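Local coordinates for protein RmpD (Hexulose-6-phosphate synthase) (Streptococcus mutans, PDB 3EXS) that belongs to the orotidine 5'-phosphate decarboxylase/HUMPS family of TIM-barrel proteins and holds ribulose-5-phosphate at the C-terminal end of its barrel strands, at residues R170-G175 with D189-I194; K111-V116 with I135-Y140. One frame throughout, in Å; residues are numbered along the deposited sequence.

Contact 1: residues R170-G175 with D189-I194. With 5RP (ribulose-5-phosphate), chain E.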
ATOM      1  N   ARG A 170     -12.681 -15.451   8.866  1.00 17.73           N
ATOM      2  CA  ARG A 170     -13.204 -14.423   9.759  1.00 17.88           C
ATOM      3  C   ARG A 170     -13.199 -13.106   8.996  1.00 17.51           C
ATOM      4  O   ARG A 170     -12.160 -12.512   8.830  1.00 17.90           O
ATOM      5  CB  ARG A 170     -12.354 -14.316  11.026  1.00 17.90           C
ATOM      6  CG  ARG A 170     -12.630 -15.397  12.082  1.00 17.31           C
ATOM      7  CD  ARG A 170     -11.397 -15.589  13.016  1.00 18.58           C
ATOM      8  NE  ARG A 170     -10.285 -16.239  12.311  1.00 18.26           N
ATOM      9  CZ  ARG A 170      -8.992 -15.936  12.469  1.00 19.12           C
ATOM     10  NH1 ARG A 170      -8.623 -14.980  13.329  1.00 18.00           N
ATOM     11  NH2 ARG A 170      -8.056 -16.580  11.756  1.00 15.99           N
ATOM     12  N   VAL A 171     -14.364 -12.689   8.501  1.00 17.61           N
ATOM     13  CA  VAL A 171     -14.531 -11.451   7.726  1.00 17.68           C
ATOM     14  C   VAL A 171     -14.703 -10.233   8.621  1.00 17.98           C
ATOM     15  O   VAL A 171     -15.528 -10.263   9.555  1.00 18.08           O
ATOM     16  CB  VAL A 171     -15.792 -11.525   6.833  1.00 17.71           C
ATOM     17  CG1 VAL A 171     -15.944 -10.281   5.943  1.00 17.40           C
ATOM     18  CG2 VAL A 171     -15.762 -12.755   5.997  1.00 17.63           C
ATOM     19  N   SER A 172     -13.928  -9.179   8.321  1.00 17.80           N
ATOM     20  CA  SER A 172     -14.114  -7.828   8.877  1.00 17.98           C
ATOM     21  C   SER A 172     -14.891  -6.997   7.859  1.00 18.29           C
ATOM     22  O   SER A 172     -14.658  -7.125   6.667  1.00 17.65           O
ATOM     23  CB  SER A 172     -12.775  -7.128   9.177  1.00 17.74           C
ATOM     24  OG  SER A 172     -12.057  -7.704  10.264  1.00 17.29           O
ATOM     25  N   VAL A 173     -15.819  -6.159   8.322  1.00 19.25           N
ATOM     26  CA  VAL A 173     -16.586  -5.299   7.412  1.00 20.79           C
ATOM     27  C   VAL A 173     -16.385  -3.844   7.745  1.00 22.03           C
ATOM     28  O   VAL A 173     -16.387  -3.455   8.909  1.00 22.74           O
ATOM     29  CB  VAL A 173     -18.142  -5.613   7.345  1.00 20.57           C
ATOM     30  CG1 VAL A 173     -18.418  -7.093   7.062  1.00 19.65           C
ATOM     31  CG2 VAL A 173     -18.844  -5.186   8.593  1.00 20.80           C
ATOM     32  N   THR A 174     -16.224  -3.030   6.718  1.00 23.75           N
ATOM     33  CA  THR A 174     -15.897  -1.630   6.921  1.00 25.49           C
ATOM     34  C   THR A 174     -16.358  -0.801   5.727  1.00 27.05           C
ATOM     35  O   THR A 174     -16.702  -1.371   4.681  1.00 27.34           O
ATOM     36  CB  THR A 174     -14.392  -1.457   7.166  1.00 25.29           C
ATOM     37  OG1 THR A 174     -14.153  -0.142   7.658  1.00 25.94           O
ATOM     38  CG2 THR A 174     -13.575  -1.701   5.881  1.00 24.85           C
ATOM     39  N   GLY A 175     -16.369   0.527   5.887  1.00 28.49           N
ATOM     40  CA  GLY A 175     -16.801   1.451   4.828  1.00 30.34           C
ATOM     41  C   GLY A 175     -18.036   2.233   5.232  1.00 31.91           C
ATOM     42  O   GLY A 175     -19.157   1.725   5.155  1.00 31.98           O
ATOM     43  N   ASP A 189     -22.386 -13.870  10.888  1.00 30.17           N
ATOM     44  CA  ASP A 189     -21.261 -14.055  11.798  1.00 29.08           C
ATOM     45  C   ASP A 189     -20.039 -13.111  11.534  1.00 27.84           C
ATOM     46  O   ASP A 189     -18.891 -13.558  11.436  1.00 27.31           O
ATOM     47  CB  ASP A 189     -20.839 -15.519  11.726  1.00 30.19           C
ATOM     48  CG  ASP A 189     -19.923 -15.937  12.872  1.00 32.52           C
ATOM     49  OD1 ASP A 189     -19.969 -15.303  13.956  1.00 34.78           O
ATOM     50  OD2 ASP A 189     -19.160 -16.914  12.674  1.00 34.81           O
ATOM     51  N   VAL A 190     -20.292 -11.807  11.443  1.00 25.78           N
ATOM     52  CA  VAL A 190     -19.245 -10.819  11.263  1.00 23.82           C
ATOM     53  C   VAL A 190     -18.215 -10.929  12.391  1.00 22.99           C
ATOM     54  O   VAL A 190     -18.568 -10.982  13.575  1.00 23.12           O
ATOM     55  CB  VAL A 190     -19.837  -9.400  11.217  1.00 23.81           C
ATOM     56  CG1 VAL A 190     -18.735  -8.359  11.117  1.00 24.11           C
ATOM     57  CG2 VAL A 190     -20.768  -9.256  10.047  1.00 23.21           C
ATOM     58  N   PHE A 191     -16.943 -10.979  12.024  1.00 21.71           N
ATOM     59  CA  PHE A 191     -15.897 -11.127  13.011  1.00 20.56           C
ATOM     60  C   PHE A 191     -15.539  -9.787  13.661  1.00 20.19           C
ATOM     61  O   PHE A 191     -15.318  -9.720  14.873  1.00 20.82           O
ATOM     62  CB  PHE A 191     -14.692 -11.779  12.368  1.00 20.26           C
ATOM     63  CG  PHE A 191     -13.463 -11.768  13.218  1.00 19.78           C
ATOM     64  CD1 PHE A 191     -13.380 -12.557  14.358  1.00 19.35           C
ATOM     65  CD2 PHE A 191     -12.359 -11.008  12.848  1.00 19.24           C
ATOM     66  CE1 PHE A 191     -12.228 -12.566  15.144  1.00 18.22           C
ATOM     67  CE2 PHE A 191     -11.203 -11.003  13.629  1.00 19.47           C
ATOM     68  CZ  PHE A 191     -11.140 -11.788  14.782  1.00 18.95           C
ATOM     69  N   THR A 192     -15.512  -8.720  12.866  1.00 19.31           N
ATOM     70  CA  THR A 192     -15.089  -7.390  13.330  1.00 18.05           C
ATOM     71  C   THR A 192     -15.748  -6.344  12.469  1.00 18.00           C
ATOM     72  O   THR A 192     -15.828  -6.525  11.253  1.00 18.32           O
ATOM     73  CB  THR A 192     -13.550  -7.191  13.183  1.00 17.71           C
ATOM     74  OG1 THR A 192     -12.858  -8.049  14.093  1.00 16.97           O
ATOM     75  CG2 THR A 192     -13.153  -5.773  13.483  1.00 16.35           C
ATOM     76  N   PHE A 193     -16.224  -5.263  13.088  1.00 17.79           N
ATOM     77  CA  PHE A 193     -16.681  -4.086  12.355  1.00 17.63           C
ATOM     78  C   PHE A 193     -15.647  -3.008  12.537  1.00 17.12           C
ATOM     79  O   PHE A 193     -15.241  -2.695  13.659  1.00 16.83           O
ATOM     80  CB  PHE A 193     -18.008  -3.556  12.887  1.00 18.48           C
ATOM     81  CG  PHE A 193     -19.159  -4.471  12.668  1.00 20.06           C
ATOM     82  CD1 PHE A 193     -19.911  -4.383  11.518  1.00 21.99           C
ATOM     83  CD2 PHE A 193     -19.509  -5.412  13.628  1.00 22.07           C
ATOM     84  CE1 PHE A 193     -20.999  -5.244  11.313  1.00 24.08           C
ATOM     85  CE2 PHE A 193     -20.605  -6.265  13.434  1.00 23.49           C
ATOM     86  CZ  PHE A 193     -21.343  -6.177  12.280  1.00 22.55           C
ATOM     87  N   ILE A 194     -15.205  -2.442  11.427  1.00 16.80           N
ATOM     88  CA  ILE A 194     -14.190  -1.432  11.499  1.00 16.36           C
ATOM     89  C   ILE A 194     -14.841  -0.090  11.277  1.00 16.36           C
ATOM     90  O   ILE A 194     -15.373   0.182  10.200  1.00 16.07           O
ATOM     91  CB  ILE A 194     -13.086  -1.675  10.465  1.00 16.15           C
ATOM     92  CG1 ILE A 194     -12.448  -3.044  10.680  1.00 14.82           C
ATOM     93  CG2 ILE A 194     -12.041  -0.582  10.551  1.00 16.33           C
ATOM     94  CD1 ILE A 194     -11.487  -3.428   9.598  1.00 10.80           C
TER
HETATM   95  C2  5RP E 501      -9.292   2.675   3.828  1.00 43.44           C
HETATM   96  C3  5RP E 501     -10.039   2.599   5.143  1.00 45.04           C
HETATM   97  C5  5RP E 501     -11.498   2.215   5.239  1.00 44.82           C
HETATM   98  O13 5RP E 501     -12.385   2.842   4.305  1.00 45.21           O
HETATM   99  C6  5RP E 501     -11.821   2.676   6.640  1.00 43.80           C
HETATM  100  O14 5RP E 501     -11.289   1.683   7.508  1.00 46.51           O
HETATM  101  C7  5RP E 501     -13.288   2.809   6.912  1.00 40.98           C
HETATM  102  O8  5RP E 501     -13.347   4.016   7.637  1.00 38.25           O
HETATM  103  P9  5RP E 501     -14.692   4.860   7.472  1.00 37.58           P
HETATM  104  O12 5RP E 501     -15.165   4.581   6.058  1.00 38.79           O
HETATM  105  O11 5RP E 501     -14.269   6.308   7.694  1.00 35.72           O
HETATM  106  O10 5RP E 501     -15.564   4.223   8.540  1.00 36.06           O
HETATM  107  O4  5RP E 501      -9.446   2.820   6.200  1.00 44.63           O
HETATM  108  O1  5RP E 501      -8.670   1.406   3.614  1.00 43.04           O
HETATM  109  O   HOH W   1     -16.452 -13.733   9.809  1.00 22.53           O
HETATM  110  O   HOH W   2     -16.550   1.840   8.357  1.00 19.87           O

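Contact 2: residues K111-V116 with I135-Y140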
ATOM      1  N   LYS A 111      -0.422 -14.006  18.713  1.00 26.26           N
ATOM      2  CA  LYS A 111      -1.545 -13.326  18.064  1.00 25.77           C
ATOM      3  C   LYS A 111      -1.294 -12.983  16.580  1.00 24.75           C
ATOM      4  O   LYS A 111      -2.196 -12.490  15.894  1.00 24.67           O
ATOM      5  CB  LYS A 111      -1.936 -12.065  18.860  1.00 26.25           C
ATOM      6  CG  LYS A 111      -2.272 -12.299  20.331  1.00 26.97           C
ATOM      7  CD  LYS A 111      -3.068 -11.134  20.939  1.00 29.50           C
ATOM      8  CE  LYS A 111      -2.155 -10.032  21.600  1.00 32.21           C
ATOM      9  NZ  LYS A 111      -2.875  -8.735  22.028  1.00 29.41           N
ATOM     10  N   GLY A 112      -0.084 -13.268  16.088  1.00 23.43           N
ATOM     11  CA  GLY A 112       0.354 -12.818  14.765  1.00 21.56           C
ATOM     12  C   GLY A 112      -0.426 -13.367  13.588  1.00 20.48           C
ATOM     13  O   GLY A 112      -0.492 -14.576  13.390  1.00 20.74           O
ATOM     14  N   GLU A 113      -0.999 -12.483  12.787  1.00 19.23           N
ATOM     15  CA  GLU A 113      -1.782 -12.901  11.628  1.00 18.97           C
ATOM     16  C   GLU A 113      -1.746 -11.877  10.494  1.00 17.95           C
ATOM     17  O   GLU A 113      -1.447 -10.706  10.707  1.00 17.95           O
ATOM     18  CB  GLU A 113      -3.251 -13.152  12.005  1.00 18.93           C
ATOM     19  CG  GLU A 113      -3.574 -14.432  12.783  1.00 20.28           C
ATOM     20  CD  GLU A 113      -5.090 -14.605  13.017  1.00 22.81           C
ATOM     21  OE1 GLU A 113      -5.871 -14.769  12.042  1.00 22.96           O
ATOM     22  OE2 GLU A 113      -5.506 -14.563  14.190  1.00 25.64           O
ATOM     23  N   ILE A 114      -2.062 -12.355   9.290  1.00 16.85           N
ATOM     24  CA  ILE A 114      -2.262 -11.532   8.113  1.00 14.76           C
ATOM     25  C   ILE A 114      -3.766 -11.425   7.815  1.00 14.74           C
ATOM     26  O   ILE A 114      -4.525 -12.357   8.005  1.00 14.34           O
ATOM     27  CB  ILE A 114      -1.453 -12.088   6.885  1.00 14.40           C
ATOM     28  CG1 ILE A 114       0.042 -12.172   7.206  1.00 12.34           C
ATOM     29  CG2 ILE A 114      -1.628 -11.234   5.630  1.00 12.70           C
ATOM     30  CD1 ILE A 114       0.704 -10.851   7.512  1.00  8.73           C
ATOM     31  N   GLN A 115      -4.173 -10.253   7.357  1.00 14.87           N
ATOM     32  CA  GLN A 115      -5.516  -9.989   6.874  1.00 14.82           C
ATOM     33  C   GLN A 115      -5.448  -9.576   5.409  1.00 15.00           C
ATOM     34  O   GLN A 115      -4.585  -8.765   5.005  1.00 14.59           O
ATOM     35  CB  GLN A 115      -6.162  -8.852   7.680  1.00 14.70           C
ATOM     36  CG  GLN A 115      -6.052  -9.002   9.189  1.00 14.48           C
ATOM     37  CD  GLN A 115      -6.798  -7.917   9.919  1.00 15.93           C
ATOM     38  OE1 GLN A 115      -6.440  -6.739   9.847  1.00 18.16           O
ATOM     39  NE2 GLN A 115      -7.852  -8.300  10.624  1.00 14.88           N
ATOM     40  N   VAL A 116      -6.380 -10.108   4.619  1.00 14.93           N
ATOM     41  CA  VAL A 116      -6.456  -9.748   3.224  1.00 14.57           C
ATOM     42  C   VAL A 116      -7.464  -8.611   3.014  1.00 14.97           C
ATOM     43  O   VAL A 116      -8.643  -8.766   3.281  1.00 15.20           O
ATOM     44  CB  VAL A 116      -6.762 -10.971   2.335  1.00 14.65           C
ATOM     45  CG1 VAL A 116      -6.680 -10.584   0.864  1.00 12.93           C
ATOM     46  CG2 VAL A 116      -5.764 -12.106   2.623  1.00 13.61           C
ATOM     47  N   ILE A 135      -3.937 -18.329   5.619  1.00 21.66           N
ATOM     48  CA  ILE A 135      -4.447 -17.016   5.952  1.00 20.80           C
ATOM     49  C   ILE A 135      -5.972 -17.047   5.940  1.00 20.70           C
ATOM     50  O   ILE A 135      -6.580 -17.425   4.947  1.00 20.45           O
ATOM     51  CB  ILE A 135      -3.938 -15.937   4.978  1.00 20.69           C
ATOM     52  CG1 ILE A 135      -2.423 -15.774   5.085  1.00 20.53           C
ATOM     53  CG2 ILE A 135      -4.636 -14.584   5.248  1.00 20.12           C
ATOM     54  CD1 ILE A 135      -1.785 -15.102   3.863  1.00 20.12           C
ATOM     55  N   SER A 136      -6.593 -16.620   7.036  1.00 20.56           N
ATOM     56  CA  SER A 136      -8.025 -16.806   7.190  1.00 20.58           C
ATOM     57  C   SER A 136      -8.789 -15.573   7.663  1.00 20.46           C
ATOM     58  O   SER A 136      -9.891 -15.713   8.202  1.00 20.72           O
ATOM     59  CB  SER A 136      -8.285 -17.968   8.140  1.00 20.54           C
ATOM     60  OG  SER A 136      -7.775 -17.647   9.422  1.00 21.22           O
ATOM     61  N   GLN A 137      -8.213 -14.381   7.482  1.00 19.86           N
ATOM     62  CA  GLN A 137      -8.970 -13.139   7.655  1.00 19.30           C
ATOM     63  C   GLN A 137      -9.052 -12.311   6.374  1.00 18.94           C
ATOM     64  O   GLN A 137      -8.075 -12.130   5.673  1.00 18.23           O
ATOM     65  CB  GLN A 137      -8.365 -12.281   8.747  1.00 19.23           C
ATOM     66  CG  GLN A 137      -8.335 -12.915  10.111  1.00 20.24           C
ATOM     67  CD  GLN A 137      -8.213 -11.864  11.184  1.00 20.49           C
ATOM     68  OE1 GLN A 137      -8.950 -10.885  11.172  1.00 17.58           O
ATOM     69  NE2 GLN A 137      -7.269 -12.048  12.107  1.00 21.57           N
ATOM     70  N   ALA A 138     -10.233 -11.799   6.086  1.00 18.99           N
ATOM     71  CA  ALA A 138     -10.397 -10.872   4.993  1.00 19.57           C
ATOM     72  C   ALA A 138     -11.172  -9.692   5.510  1.00 20.21           C
ATOM     73  O   ALA A 138     -11.924  -9.808   6.482  1.00 20.60           O
ATOM     74  CB  ALA A 138     -11.119 -11.517   3.832  1.00 19.26           C
ATOM     75  N   ILE A 139     -10.968  -8.556   4.861  1.00 20.76           N
ATOM     76  CA  ILE A 139     -11.596  -7.323   5.241  1.00 21.27           C
ATOM     77  C   ILE A 139     -12.300  -6.847   4.011  1.00 22.70           C
ATOM     78  O   ILE A 139     -11.669  -6.538   3.000  1.00 22.06           O
ATOM     79  CB  ILE A 139     -10.566  -6.285   5.674  1.00 20.96           C
ATOM     80  CG1 ILE A 139      -9.920  -6.738   6.969  1.00 20.20           C
ATOM     81  CG2 ILE A 139     -11.218  -4.909   5.838  1.00 19.64           C
ATOM     82  CD1 ILE A 139      -8.532  -6.406   7.043  1.00 19.65           C
ATOM     83  N   TYR A 140     -13.624  -6.809   4.126  1.00 24.78           N
ATOM     84  CA  TYR A 140     -14.536  -6.453   3.047  1.00 26.62           C
ATOM     85  C   TYR A 140     -15.029  -5.001   3.195  1.00 28.13           C
ATOM     86  O   TYR A 140     -15.448  -4.570   4.282  1.00 27.92           O
ATOM     87  CB  TYR A 140     -15.735  -7.437   3.005  1.00 26.35           C
ATOM     88  CG  TYR A 140     -16.693  -7.125   1.879  1.00 26.38           C
ATOM     89  CD1 TYR A 140     -16.572  -7.753   0.649  1.00 25.91           C
ATOM     90  CD2 TYR A 140     -17.678  -6.148   2.025  1.00 26.49           C
ATOM     91  CE1 TYR A 140     -17.416  -7.449  -0.383  1.00 26.59           C
ATOM     92  CE2 TYR A 140     -18.520  -5.827   0.992  1.00 26.30           C
ATOM     93  CZ  TYR A 140     -18.388  -6.486  -0.206  1.00 26.68           C
ATOM     94  OH  TYR A 140     -19.226  -6.184  -1.241  1.00 27.42           O
TER
HETATM   95  O   HOH W   3      -4.810 -14.978   8.984  1.00 13.14           O

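Contact 1: residues R170-G175 with D189-I194
Val173 and Phe193 meet at the tight centre of this contact, where the seventh and eighth strands of the TIM barrel run parallel. Val173 CG2 occupies the position between its own backbone N and carbonyl carbon (chi1 -52°). There it presses obliquely on the Phe193 ring, 3.2 Å from CD1, while Val190 CG1 lies over a face of the same ring near its rim. These groups point to the outside of the barrel, where Trp220, Leu182 and Leu177 also pack on Phe193. Three backbone bonds, Phe191 N to Val171 O, Val173 N to Thr192 O and Ile194 N to Val173 O, join the strands in alternation. On the opposite face, directed into the barrel, Ser172 OG lies 3.3 Å from Thr192 CB, and Ser172 CB approaches Ile194 CD1.

The solvent side lies at the N-terminal end, where Arg170 and Phe191 run side by side and both remain partly exposed, though closely packed on each other. With CG of Phe191 anti to its backbone N (chi1 170°), one ring face turns to the aliphatic part of Arg170, and CB makes a CH-pi contact 3.9 Å from the ring centroid. The guanidinium stands nearly perpendicular to the ring and contributes at most a weak cation-pi attraction; its NH2 is hydrogen-bonded to Ser136 OG. Beyond the last direct bond at this end, water 1 bridges Val171 N and Asp189 O.

The C-terminal end faces the bound ribulose-5-phosphate. Thr174 OG1 donates to Ile194 O from above the carbonyl plane, at 2.8 Å, and accepts a weak bond from O14 of the ligand. Water 2 accepts from Gly175 N and donates both to Ile194 O and, at 2.6 Å, to the ligand phosphate oxygen O10.

Contact 2: residues K111-V116 with I135-Y140
Gln137 reaches across to two side chains of the neighbouring strand, using both ends of its amide. Its NE2 donates a nearly straight bond to Glu113 OE1 (3.1 Å, 168° at the hydrogen), arriving from above the carboxylate plane. Its OE1 accepts Gln115 NE2 at 2.9 Å, again from above the carbonyl plane, although the bond lies in the amide plane of the Gln115 donor. The two amide planes stand 82° apart, and the chain of bonds fixes the rotation of the buried Gln137 amide. On the same face of the sheet, Ile139 CD1 packs 3.5 Å from Gln115 CB. Further along, Val116 N bonds to Gln137 O, and Val116 O receives Ile139 N at 2.8 Å. On the outer face, Val116 CG2 meets Ile135 CG2 at 3.8 Å, the two side chains crossing at about a right angle.

A second shell holds these groups in place. Glu113 OE1 also forms a salt bridge with Arg170, which would favour a charged carboxylate, and it accepts from water 3. That water donates to Ile114 O as well and accepts from Ser136 N, linking the segments just before strand 137-141 begins, where the backbones are still farther apart. Met97 of helix 94-107 packs on both Val116 and Ile135. Strands 113-117 and 137-141, linked through helix 124-132, form a right-handed beta-alpha-beta crossover, the repeating unit of the TIM barrel.

In the fold
Following the chain from the N terminus, the first four strands of the barrel precede both contacts. Contact 2 then closes the excursion through helix 124-132, joining strands five and six. After helix 155-167, contact 1 closes a shorter connection, residues 176-188, which has no helix, and joins strands seven and eight. The two closures follow in series, neither nested nor crossed. They share the sheet, because strands 137-141 and 170-174 are neighbours: Ser172 O and Tyr140 N lie 2.8 Å apart, and Phe191 packs against Gln137. Strand 192-195 finally lies beside strand 7-12, where Ile194 touches Ala11, and the barrel is complete.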